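Local structure of putative diflavin flavoprotein A 3 (Synechocystis sp., 6H0C) at residues 15-23 and 177-185; 53-64 and 87-98. The protein probably passes electrons from NADH to oxygen, reducing it to water, and is represented by its flavodiiron core of metallo-hydrolase and flavodoxin-like parts. All coordinates share one frame; numbering follows the deposited sequence.

Interaction 1 of 2, residues 15-23 and 177-185; sequences TVFRSRTWD and HVCGDQVFD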
loop_
_atom_site.group_PDB
_atom_site.type_symbol
_atom_site.label_atom_id
_atom_site.label_comp_id
_atom_site.label_asym_id
_atom_site.label_seq_id
_atom_site.Cartn_x
_atom_site.Cartn_y
_atom_site.Cartn_z
ATOM N N THR A 15 6.710 1.805 -22.891
ATOM C CA THR A 15 7.893 2.417 -22.310
ATOM C C THR A 15 7.747 2.554 -20.798
ATOM O O THR A 15 6.657 2.859 -20.308
ATOM C CB THR A 15 8.139 3.803 -22.920
ATOM O OG1 THR A 15 8.105 3.698 -24.352
ATOM C CG2 THR A 15 9.483 4.371 -22.464
ATOM N N VAL A 16 8.833 2.319 -20.061
ATOM C CA VAL A 16 8.834 2.616 -18.625
ATOM C C VAL A 16 9.596 3.912 -18.316
ATOM O O VAL A 16 10.624 4.226 -18.927
ATOM C CB VAL A 16 9.439 1.471 -17.789
ATOM C CG1 VAL A 16 10.928 1.337 -18.063
ATOM C CG2 VAL A 16 9.207 1.734 -16.313
ATOM N N PHE A 17 9.050 4.679 -17.386
ATOM C CA PHE A 17 9.714 5.864 -16.857
ATOM C C PHE A 17 9.978 5.602 -15.386
ATOM O O PHE A 17 9.047 5.655 -14.581
ATOM C CB PHE A 17 8.842 7.125 -17.018
ATOM C CG PHE A 17 8.632 7.558 -18.442
ATOM C CD1 PHE A 17 9.271 8.685 -18.934
ATOM C CD2 PHE A 17 7.788 6.852 -19.286
ATOM C CE1 PHE A 17 9.085 9.098 -20.254
ATOM C CE2 PHE A 17 7.596 7.256 -20.605
ATOM C CZ PHE A 17 8.250 8.386 -21.088
ATOM N N ARG A 18 11.218 5.291 -15.022
ATOM C CA ARG A 18 11.519 5.027 -13.618
ATOM C C ARG A 18 12.047 6.290 -12.944
ATOM O O ARG A 18 13.176 6.709 -13.198
ATOM C CB ARG A 18 12.530 3.878 -13.465
ATOM C CG ARG A 18 12.140 2.603 -14.214
ATOM C CD ARG A 18 12.737 1.361 -13.574
ATOM N NE ARG A 18 14.183 1.471 -13.410
ATOM C CZ ARG A 18 14.874 0.869 -12.445
ATOM N NH1 ARG A 18 16.192 1.035 -12.370
ATOM N NH2 ARG A 18 14.248 0.101 -11.553
ATOM N N SER A 19 11.220 6.906 -12.102
ATOM C CA SER A 19 11.688 8.002 -11.256
ATOM C C SER A 19 12.533 7.410 -10.137
ATOM O O SER A 19 12.027 6.660 -9.295
ATOM C CB SER A 19 10.521 8.803 -10.690
ATOM O OG SER A 19 9.766 9.387 -11.740
ATOM N N ARG A 20 13.822 7.734 -10.132
ATOM C CA ARG A 20 14.744 7.055 -9.236
ATOM C C ARG A 20 15.256 7.973 -8.139
ATOM O O ARG A 20 15.561 9.139 -8.388
ATOM C CB ARG A 20 15.921 6.476 -10.033
ATOM C CG ARG A 20 15.507 5.597 -11.214
ATOM C CD ARG A 20 16.705 4.879 -11.830
ATOM N NE ARG A 20 17.715 5.821 -12.300
ATOM C CZ ARG A 20 18.990 5.510 -12.504
ATOM N NH1 ARG A 20 19.415 4.271 -12.276
ATOM N NH2 ARG A 20 19.842 6.437 -12.933
ATOM N N THR A 21 15.330 7.438 -6.920
ATOM C CA THR A 21 16.004 8.120 -5.817
ATOM C C THR A 21 16.963 7.145 -5.133
ATOM O O THR A 21 16.595 6.009 -4.825
ATOM C CB THR A 21 14.998 8.711 -4.783
ATOM O OG1 THR A 21 15.716 9.423 -3.772
ATOM C CG2 THR A 21 14.154 7.625 -4.119
ATOM N N TRP A 22 18.204 7.570 -4.924
ATOM C CA TRP A 22 19.185 6.705 -4.279
ATOM C C TRP A 22 19.083 6.844 -2.762
ATOM O O TRP A 22 19.473 5.948 -2.018
ATOM C CB TRP A 22 20.602 7.019 -4.772
ATOM C CG TRP A 22 20.928 6.346 -6.086
ATOM C CD1 TRP A 22 21.460 5.089 -6.267
ATOM C CD2 TRP A 22 20.722 6.882 -7.396
ATOM N NE1 TRP A 22 21.602 4.822 -7.612
ATOM C CE2 TRP A 22 21.156 5.906 -8.324
ATOM C CE3 TRP A 22 20.207 8.091 -7.875
ATOM C CZ2 TRP A 22 21.093 6.107 -9.699
ATOM C CZ3 TRP A 22 20.148 8.293 -9.244
ATOM C CH2 TRP A 22 20.590 7.308 -10.140
ATOM N N ASP A 23 18.533 7.965 -2.310
ATOM C CA ASP A 23 18.358 8.214 -0.884
ATOM C C ASP A 23 16.956 7.863 -0.405
ATOM O O ASP A 23 15.993 7.876 -1.182
ATOM C CB ASP A 23 18.646 9.676 -0.569
ATOM C CG ASP A 23 19.980 10.129 -1.113
ATOM O OD1 ASP A 23 20.013 11.177 -1.790
ATOM O OD2 ASP A 23 20.991 9.432 -0.870
ATOM N N HIS A 177 11.952 -2.031 -2.930
ATOM C CA HIS A 177 12.475 -0.685 -2.768
ATOM C C HIS A 177 13.979 -0.718 -2.915
ATOM O O HIS A 177 14.714 -0.834 -1.934
ATOM C CB HIS A 177 12.059 -0.096 -1.418
ATOM C CG HIS A 177 10.629 0.338 -1.375
ATOM N ND1 HIS A 177 10.094 1.217 -2.292
ATOM C CD2 HIS A 177 9.617 0.005 -0.537
ATOM C CE1 HIS A 177 8.818 1.419 -2.015
ATOM N NE2 HIS A 177 8.503 0.691 -0.957
ATOM N N VAL A 178 14.428 -0.648 -4.160
ATOM C CA VAL A 178 15.854 -0.644 -4.454
ATOM C C VAL A 178 16.137 0.123 -5.745
ATOM O O VAL A 178 15.501 -0.103 -6.783
ATOM C CB VAL A 178 16.422 -2.080 -4.559
ATOM C CG1 VAL A 178 15.722 -2.850 -5.659
ATOM C CG2 VAL A 178 17.917 -2.039 -4.803
ATOM N N CYS A 179 17.088 1.047 -5.659
ATOM C CA CYS A 179 17.473 1.862 -6.793
ATOM C C CYS A 179 18.744 1.299 -7.411
ATOM O O CYS A 179 19.759 1.135 -6.740
ATOM C CB CYS A 179 17.679 3.312 -6.362
ATOM S SG CYS A 179 18.014 4.426 -7.731
ATOM N N GLY A 180 18.673 0.979 -8.693
ATOM C CA GLY A 180 19.822 0.464 -9.402
ATOM C C GLY A 180 19.729 0.893 -10.848
ATOM O O GLY A 180 18.733 1.494 -11.253
ATOM N N ASP A 181 20.765 0.584 -11.624
ATOM C CA ASP A 181 20.801 0.952 -13.036
ATOM C C ASP A 181 20.042 -0.045 -13.888
ATOM O O ASP A 181 19.561 0.302 -14.963
ATOM C CB ASP A 181 22.242 1.061 -13.529
ATOM C CG ASP A 181 22.944 2.298 -13.008
ATOM O OD1 ASP A 181 22.268 3.342 -12.821
ATOM O OD2 ASP A 181 24.173 2.221 -12.786
ATOM N N GLN A 182 19.929 -1.278 -13.404
ATOM C CA GLN A 182 19.225 -2.325 -14.146
ATOM C C GLN A 182 17.720 -2.079 -14.190
ATOM O O GLN A 182 17.064 -1.997 -13.150
ATOM C CB GLN A 182 19.508 -3.699 -13.538
ATOM C CG GLN A 182 20.944 -4.118 -13.686
ATOM C CD GLN A 182 21.497 -3.721 -15.044
ATOM O OE1 GLN A 182 20.952 -4.104 -16.086
ATOM N NE2 GLN A 182 22.569 -2.927 -15.041
ATOM N N VAL A 183 17.180 -1.956 -15.398
ATOM C CA VAL A 183 15.742 -1.783 -15.567
ATOM C C VAL A 183 15.024 -3.115 -15.357
ATOM O O VAL A 183 13.890 -3.158 -14.881
ATOM C CB VAL A 183 15.406 -1.215 -16.960
ATOM C CG1 VAL A 183 13.888 -1.230 -17.205
ATOM C CG2 VAL A 183 15.979 0.190 -17.099
ATOM N N PHE A 184 15.694 -4.204 -15.712
ATOM C CA PHE A 184 15.141 -5.525 -15.484
ATOM C C PHE A 184 15.888 -6.241 -14.369
ATOM O O PHE A 184 16.932 -5.785 -13.919
ATOM C CB PHE A 184 15.177 -6.345 -16.765
ATOM C CG PHE A 184 14.093 -5.986 -17.734
ATOM C CD1 PHE A 184 14.291 -4.989 -18.678
ATOM C CD2 PHE A 184 12.870 -6.644 -17.697
ATOM C CE1 PHE A 184 13.289 -4.653 -19.575
ATOM C CE2 PHE A 184 11.863 -6.314 -18.588
ATOM C CZ PHE A 184 12.073 -5.315 -19.530
ATOM N N ASP A 185 15.347 -7.372 -13.932
ATOM C CA ASP A 185 15.816 -8.024 -12.720
ATOM C C ASP A 185 16.697 -9.257 -12.963
ATOM O O ASP A 185 16.479 -10.297 -12.338
ATOM C CB ASP A 185 14.603 -8.424 -11.861
ATOM C CG ASP A 185 13.766 -9.530 -12.500
ATOM O OD1 ASP A 185 13.751 -9.632 -13.748
ATOM O OD2 ASP A 185 13.133 -10.308 -11.752
HETATM O O HOH W 1 15.872 -0.440 -9.521
HETATM O O HOH W 2 22.984 5.903 -13.176
#

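Interaction 2 of 2, residues 53-64 and 87-98; sequences DPPGESFTDNFV and NRAHTLKLLLSL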
loop_
_atom_site.group_PDB
_atom_site.type_symbol
_atom_site.label_atom_id
_atom_site.label_comp_id
_atom_site.label_asym_id
_atom_site.label_seq_id
_atom_site.Cartn_x
_atom_site.Cartn_y
_atom_site.Cartn_z
ATOM N N ASP A 53 0.181 5.477 -13.637
ATOM C CA ASP A 53 0.807 5.824 -12.361
ATOM C C ASP A 53 1.922 6.866 -12.392
ATOM O O ASP A 53 3.084 6.536 -12.117
ATOM C CB ASP A 53 1.375 4.561 -11.729
ATOM C CG ASP A 53 0.312 3.528 -11.462
ATOM O OD1 ASP A 53 -0.710 3.894 -10.844
ATOM O OD2 ASP A 53 0.494 2.360 -11.879
ATOM N N PRO A 54 1.578 8.124 -12.700
ATOM C CA PRO A 54 2.556 9.185 -12.444
ATOM C C PRO A 54 3.073 9.055 -11.024
ATOM O O PRO A 54 2.329 8.620 -10.146
ATOM C CB PRO A 54 1.752 10.475 -12.622
ATOM C CG PRO A 54 0.586 10.087 -13.472
ATOM C CD PRO A 54 0.283 8.646 -13.168
ATOM N N PRO A 55 4.337 9.410 -10.801
ATOM C CA PRO A 55 4.963 9.317 -9.470
ATOM C C PRO A 55 4.448 10.388 -8.492
ATOM O O PRO A 55 3.752 11.313 -8.907
ATOM C CB PRO A 55 6.450 9.522 -9.774
ATOM C CG PRO A 55 6.443 10.434 -10.988
ATOM C CD PRO A 55 5.217 10.042 -11.800
ATOM N N GLY A 56 4.795 10.263 -7.216
ATOM C CA GLY A 56 4.350 11.210 -6.207
ATOM C C GLY A 56 5.110 12.529 -6.123
ATOM O O GLY A 56 5.922 12.849 -6.994
ATOM N N GLU A 57 4.852 13.275 -5.047
ATOM C CA GLU A 57 5.308 14.663 -4.887
ATOM C C GLU A 57 6.809 14.873 -5.032
ATOM O O GLU A 57 7.235 15.902 -5.556
ATOM C CB GLU A 57 4.891 15.218 -3.518
ATOM C CG GLU A 57 3.441 14.994 -3.135
ATOM C CD GLU A 57 3.022 15.823 -1.924
ATOM O OE1 GLU A 57 3.297 17.046 -1.925
ATOM O OE2 GLU A 57 2.423 15.252 -0.978
ATOM N N SER A 58 7.611 13.928 -4.544
ATOM C CA SER A 58 9.069 14.056 -4.625
ATOM C C SER A 58 9.545 14.095 -6.066
ATOM O O SER A 58 10.656 14.535 -6.336
ATOM C CB SER A 58 9.771 12.896 -3.915
ATOM O OG SER A 58 9.291 12.730 -2.602
ATOM N N PHE A 59 8.705 13.617 -6.983
ATOM C CA PHE A 59 9.134 13.357 -8.352
ATOM C C PHE A 59 8.372 14.165 -9.385
ATOM O O PHE A 59 8.721 14.150 -10.572
ATOM C CB PHE A 59 8.983 11.874 -8.687
ATOM C CG PHE A 59 9.855 10.973 -7.865
ATOM C CD1 PHE A 59 11.232 11.016 -7.992
ATOM C CD2 PHE A 59 9.294 10.064 -6.981
ATOM C CE1 PHE A 59 12.033 10.179 -7.249
ATOM C CE2 PHE A 59 10.084 9.223 -6.237
ATOM C CZ PHE A 59 11.457 9.281 -6.368
ATOM N N THR A 60 7.333 14.857 -8.931
ATOM C CA THR A 60 6.409 15.547 -9.826
ATOM C C THR A 60 7.097 16.327 -10.954
ATOM O O THR A 60 6.816 16.099 -12.128
ATOM C CB THR A 60 5.508 16.519 -9.044
ATOM O OG1 THR A 60 4.776 15.799 -8.038
ATOM C CG2 THR A 60 4.535 17.219 -9.997
ATOM N N ASP A 61 8.017 17.220 -10.603
ATOM C CA ASP A 61 8.566 18.160 -11.581
ATOM C C ASP A 61 9.562 17.551 -12.558
ATOM O O ASP A 61 9.524 17.884 -13.742
ATOM C CB ASP A 61 9.205 19.343 -10.861
ATOM C CG ASP A 61 8.191 20.154 -10.113
ATOM O OD1 ASP A 61 6.992 20.009 -10.424
ATOM O OD2 ASP A 61 8.574 20.926 -9.219
ATOM N N ASN A 62 10.450 16.677 -12.083
ATOM C CA ASN A 62 11.339 15.949 -12.991
ATOM C C ASN A 62 10.532 15.126 -13.960
ATOM O O ASN A 62 10.853 15.033 -15.147
ATOM C CB ASN A 62 12.289 15.020 -12.236
ATOM C CG ASN A 62 13.488 15.735 -11.684
ATOM O OD1 ASN A 62 13.623 16.953 -11.823
ATOM N ND2 ASN A 62 14.369 14.985 -11.032
ATOM N N PHE A 63 9.484 14.507 -13.430
ATOM C CA PHE A 63 8.688 13.601 -14.228
ATOM C C PHE A 63 7.947 14.341 -15.330
ATOM O O PHE A 63 8.040 13.973 -16.504
ATOM C CB PHE A 63 7.689 12.835 -13.366
ATOM C CG PHE A 63 6.766 11.968 -14.170
ATOM C CD1 PHE A 63 7.208 10.755 -14.680
ATOM C CD2 PHE A 63 5.471 12.373 -14.439
ATOM C CE1 PHE A 63 6.365 9.946 -15.432
ATOM C CE2 PHE A 63 4.623 11.574 -15.188
ATOM C CZ PHE A 63 5.069 10.360 -15.687
ATOM N N VAL A 64 7.197 15.373 -14.947
ATOM C CA VAL A 64 6.406 16.115 -15.921
ATOM C C VAL A 64 7.349 16.786 -16.906
ATOM O O VAL A 64 7.082 16.827 -18.104
ATOM C CB VAL A 64 5.491 17.159 -15.252
ATOM C CG1 VAL A 64 4.888 18.098 -16.294
ATOM C CG2 VAL A 64 4.399 16.459 -14.470
ATOM N N ASN A 87 -0.587 12.117 -2.021
ATOM C CA ASN A 87 0.748 12.322 -2.555
ATOM C C ASN A 87 0.742 12.180 -4.084
ATOM O O ASN A 87 1.202 13.066 -4.805
ATOM C CB ASN A 87 1.721 11.330 -1.895
ATOM C CG ASN A 87 3.181 11.695 -2.114
ATOM O OD1 ASN A 87 3.695 11.616 -3.230
ATOM N ND2 ASN A 87 3.864 12.074 -1.039
ATOM N N ARG A 88 0.203 11.068 -4.576
ATOM C CA ARG A 88 0.049 10.865 -6.009
ATOM C C ARG A 88 -0.903 11.901 -6.623
ATOM O O ARG A 88 -0.715 12.346 -7.760
ATOM C CB ARG A 88 -0.470 9.450 -6.301
ATOM C CG ARG A 88 0.457 8.311 -5.868
ATOM C CD ARG A 88 1.625 8.122 -6.814
ATOM N NE ARG A 88 2.548 7.094 -6.327
ATOM C CZ ARG A 88 3.221 6.259 -7.116
ATOM N NH1 ARG A 88 3.077 6.324 -8.436
ATOM N NH2 ARG A 88 4.034 5.357 -6.584
ATOM N N ALA A 89 -1.939 12.267 -5.876
ATOM C CA ALA A 89 -2.942 13.199 -6.389
ATOM C C ALA A 89 -2.311 14.553 -6.696
ATOM O O ALA A 89 -2.754 15.266 -7.600
ATOM C CB ALA A 89 -4.082 13.355 -5.400
ATOM N N HIS A 90 -1.261 14.888 -5.954
ATOM C CA HIS A 90 -0.540 16.138 -6.164
ATOM C C HIS A 90 0.023 16.230 -7.587
ATOM O O HIS A 90 -0.168 17.235 -8.278
ATOM C CB HIS A 90 0.578 16.262 -5.139
ATOM C CG HIS A 90 1.382 17.512 -5.278
ATOM N ND1 HIS A 90 2.544 17.570 -6.018
ATOM C CD2 HIS A 90 1.192 18.754 -4.774
ATOM C CE1 HIS A 90 3.039 18.791 -5.955
ATOM N NE2 HIS A 90 2.233 19.532 -5.215
ATOM N N THR A 91 0.713 15.173 -8.018
ATOM C CA THR A 91 1.232 15.087 -9.379
ATOM C C THR A 91 0.112 15.097 -10.408
ATOM O O THR A 91 0.230 15.714 -11.474
ATOM C CB THR A 91 2.062 13.812 -9.584
ATOM O OG1 THR A 91 3.101 13.755 -8.601
ATOM C CG2 THR A 91 2.665 13.790 -10.985
ATOM N N LEU A 92 -0.972 14.397 -10.089
ATOM C CA LEU A 92 -2.123 14.337 -10.984
ATOM C C LEU A 92 -2.685 15.716 -11.296
ATOM O O LEU A 92 -3.048 15.977 -12.439
ATOM C CB LEU A 92 -3.228 13.469 -10.394
ATOM C CG LEU A 92 -3.054 11.976 -10.596
ATOM C CD1 LEU A 92 -4.199 11.247 -9.918
ATOM C CD2 LEU A 92 -2.984 11.655 -12.086
ATOM N N LYS A 93 -2.771 16.584 -10.288
ATOM C CA LYS A 93 -3.302 17.937 -10.488
ATOM C C LYS A 93 -2.552 18.661 -11.604
ATOM O O LYS A 93 -3.157 19.305 -12.460
ATOM C CB LYS A 93 -3.222 18.769 -9.204
ATOM C CG LYS A 93 -4.208 18.394 -8.105
ATOM C CD LYS A 93 -3.947 19.224 -6.837
ATOM C CE LYS A 93 -4.241 18.436 -5.555
ATOM N NZ LYS A 93 -3.777 19.137 -4.318
ATOM N N LEU A 94 -1.228 18.554 -11.591
ATOM C CA LEU A 94 -0.422 19.223 -12.599
ATOM C C LEU A 94 -0.578 18.539 -13.946
ATOM O O LEU A 94 -0.847 19.194 -14.947
ATOM C CB LEU A 94 1.050 19.249 -12.189
ATOM C CG LEU A 94 1.977 19.857 -13.239
ATOM C CD1 LEU A 94 1.566 21.290 -13.524
ATOM C CD2 LEU A 94 3.429 19.779 -12.792
ATOM N N LEU A 95 -0.411 17.220 -13.970
ATOM C CA LEU A 95 -0.502 16.454 -15.212
ATOM C C LEU A 95 -1.836 16.665 -15.942
ATOM O O LEU A 95 -1.880 16.830 -17.166
ATOM C CB LEU A 95 -0.303 14.963 -14.922
ATOM C CG LEU A 95 -0.360 14.042 -16.139
ATOM C CD1 LEU A 95 0.758 14.413 -17.082
ATOM C CD2 LEU A 95 -0.255 12.587 -15.730
ATOM N N LEU A 96 -2.926 16.649 -15.187
ATOM C CA LEU A 96 -4.250 16.768 -15.785
ATOM C C LEU A 96 -4.520 18.197 -16.245
ATOM O O LEU A 96 -5.351 18.415 -17.120
ATOM C CB LEU A 96 -5.326 16.297 -14.804
ATOM C CG LEU A 96 -5.202 14.809 -14.469
ATOM C CD1 LEU A 96 -6.349 14.332 -13.606
ATOM C CD2 LEU A 96 -5.135 14.012 -15.746
ATOM N N SER A 97 -3.812 19.165 -15.666
ATOM C CA SER A 97 -3.867 20.544 -16.152
ATOM C C SER A 97 -3.321 20.608 -17.567
ATOM O O SER A 97 -3.823 21.343 -18.407
ATOM C CB SER A 97 -3.072 21.488 -15.248
ATOM O OG SER A 97 -3.686 21.629 -13.980
ATOM N N LEU A 98 -2.288 19.817 -17.816
ATOM C CA LEU A 98 -1.623 19.777 -19.108
ATOM C C LEU A 98 -2.276 18.807 -20.076
ATOM O O LEU A 98 -2.004 18.836 -21.269
ATOM C CB LEU A 98 -0.166 19.386 -18.921
ATOM C CG LEU A 98 0.703 20.427 -18.236
ATOM C CD1 LEU A 98 1.856 19.756 -17.508
ATOM C CD2 LEU A 98 1.214 21.380 -19.297
HETATM O O HOH W 3 6.808 11.046 -3.923
#

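Interaction 1 of 2, residues 15-23 and 177-185
Arg20 and Asp181 form the salt bridge of this contact. NH1 of Arg20 points at OD1 of Asp181, 3.0 Å away, and the bond is nearly straight (173°). It uses the anti lone pair of OD1, away from the other oxygen. The two side chains cross at about a right angle, with guanidinium and carboxylate planes 39° apart. The same NH1 also donates to the backbone O of Gly180 at 3.0 Å, from above the carbonyl plane. Both acceptors lie in the guanidinium plane. NH2 of Arg20 makes a second salt bridge, to Asp4.

Two waters extend the polar network. One donates to OD1 of Asp181 (2.7 Å) and accepts a longer bond from NH2 of Arg20. The other accepts from NH2 of Arg18 at 2.7 Å and donates to O of Val178 at 2.8 Å. Arg18 NH1 is also hydrogen-bonded to Gln6, on the adjacent strand 4-11.

The contact belongs to the metallo-beta-lactamase-like part of the core, which is built on two mixed sheets. Strand 14-21 lies in one sheet. The 177-185 loop follows strand 167-171 of the other and leads to helix 189-202, so the contact ties the two halves together.

Sulfur-aromatic packing marks the end of the strand. SG of Cys179 sits over the face of Trp22, 3.5 Å from the centroid of the five-membered ring and close to its normal. SG is placed there by a chi1 of -175°, which turns it away from the backbone N. CB of Cys179 lies 3.3 Å from O of Thr21.

Apolar packing is slight. Val16 and Val183 meet tip to tip through their CG1 methyls, 4.0 Å apart. The CA of Val183 lies over one face of the Arg18 guanidinium.

Interaction 2 of 2, residues 53-64 and 87-98
Pro54 presses its CG against CD2 of Leu95, a tight 3.5 Å approach. Leu92 CD2 touches the same CG, and both leucines cross the proline ring at about a right angle. Further along, Val64 packs against helix 86-98. Its CG2 meets CD2 of Leu94 at 3.8 Å, and its CG1 meets CD1 of Leu98.

Next come the threonines. Thr91 OG1 donates to O of Pro55 at 2.5 Å, while its CG2 faces the CB of Pro54. A chi1 of -55° sets OG1 beside its own backbone N and sends CG2 to the proline side. Thr60 slides past Thr91 in the opposite direction, with the two OG1 atoms 2.7 Å apart.

The polar edge lies around the start of the helix. Asn87 OD1 accepts from N of Glu57 at 2.7 Å, and a water bridges OD1 to N of Ser58. OE1 of Glu57 lies over one face of the His90 ring, toward its rim. NH1 of Arg88 donates to O of Pro54 (3.0 Å), while NH2 binds a citrate, probably from the crystallisation liquor.

Helices 60-70 and 86-98 belong to successive beta-alpha-beta crossovers through the parallel strands 49-52, 78-80 and 103-106. The axes of 60-64 and 87-98 come within 10.4 Å and cross at -37°. Phe63 and Leu95 both rest on Leu51 of strand 49-52.

How the interactions relate
Interactions 1 and 2 meet at strand 14-21, their centres about 18 Å apart. The strand turns Arg18 and Arg20 to the 177-185 loop and Ser19 to the other side. There Ser19 CB packs on Phe59 CD1 at 3.6 Å, and Ser19 OG lies 3.6 Å from Pro55 CG. Thr21 CG2 also touches CZ of Phe59, at 3.9 Å. The 53-64 segment thus joins interaction 1 on one side to helix 86-98 on the other. Both contacts lie in the metallo-hydrolase part of the core. The citrate lies about 3 Å from the Arg88 side chain, at the edge of interaction 2.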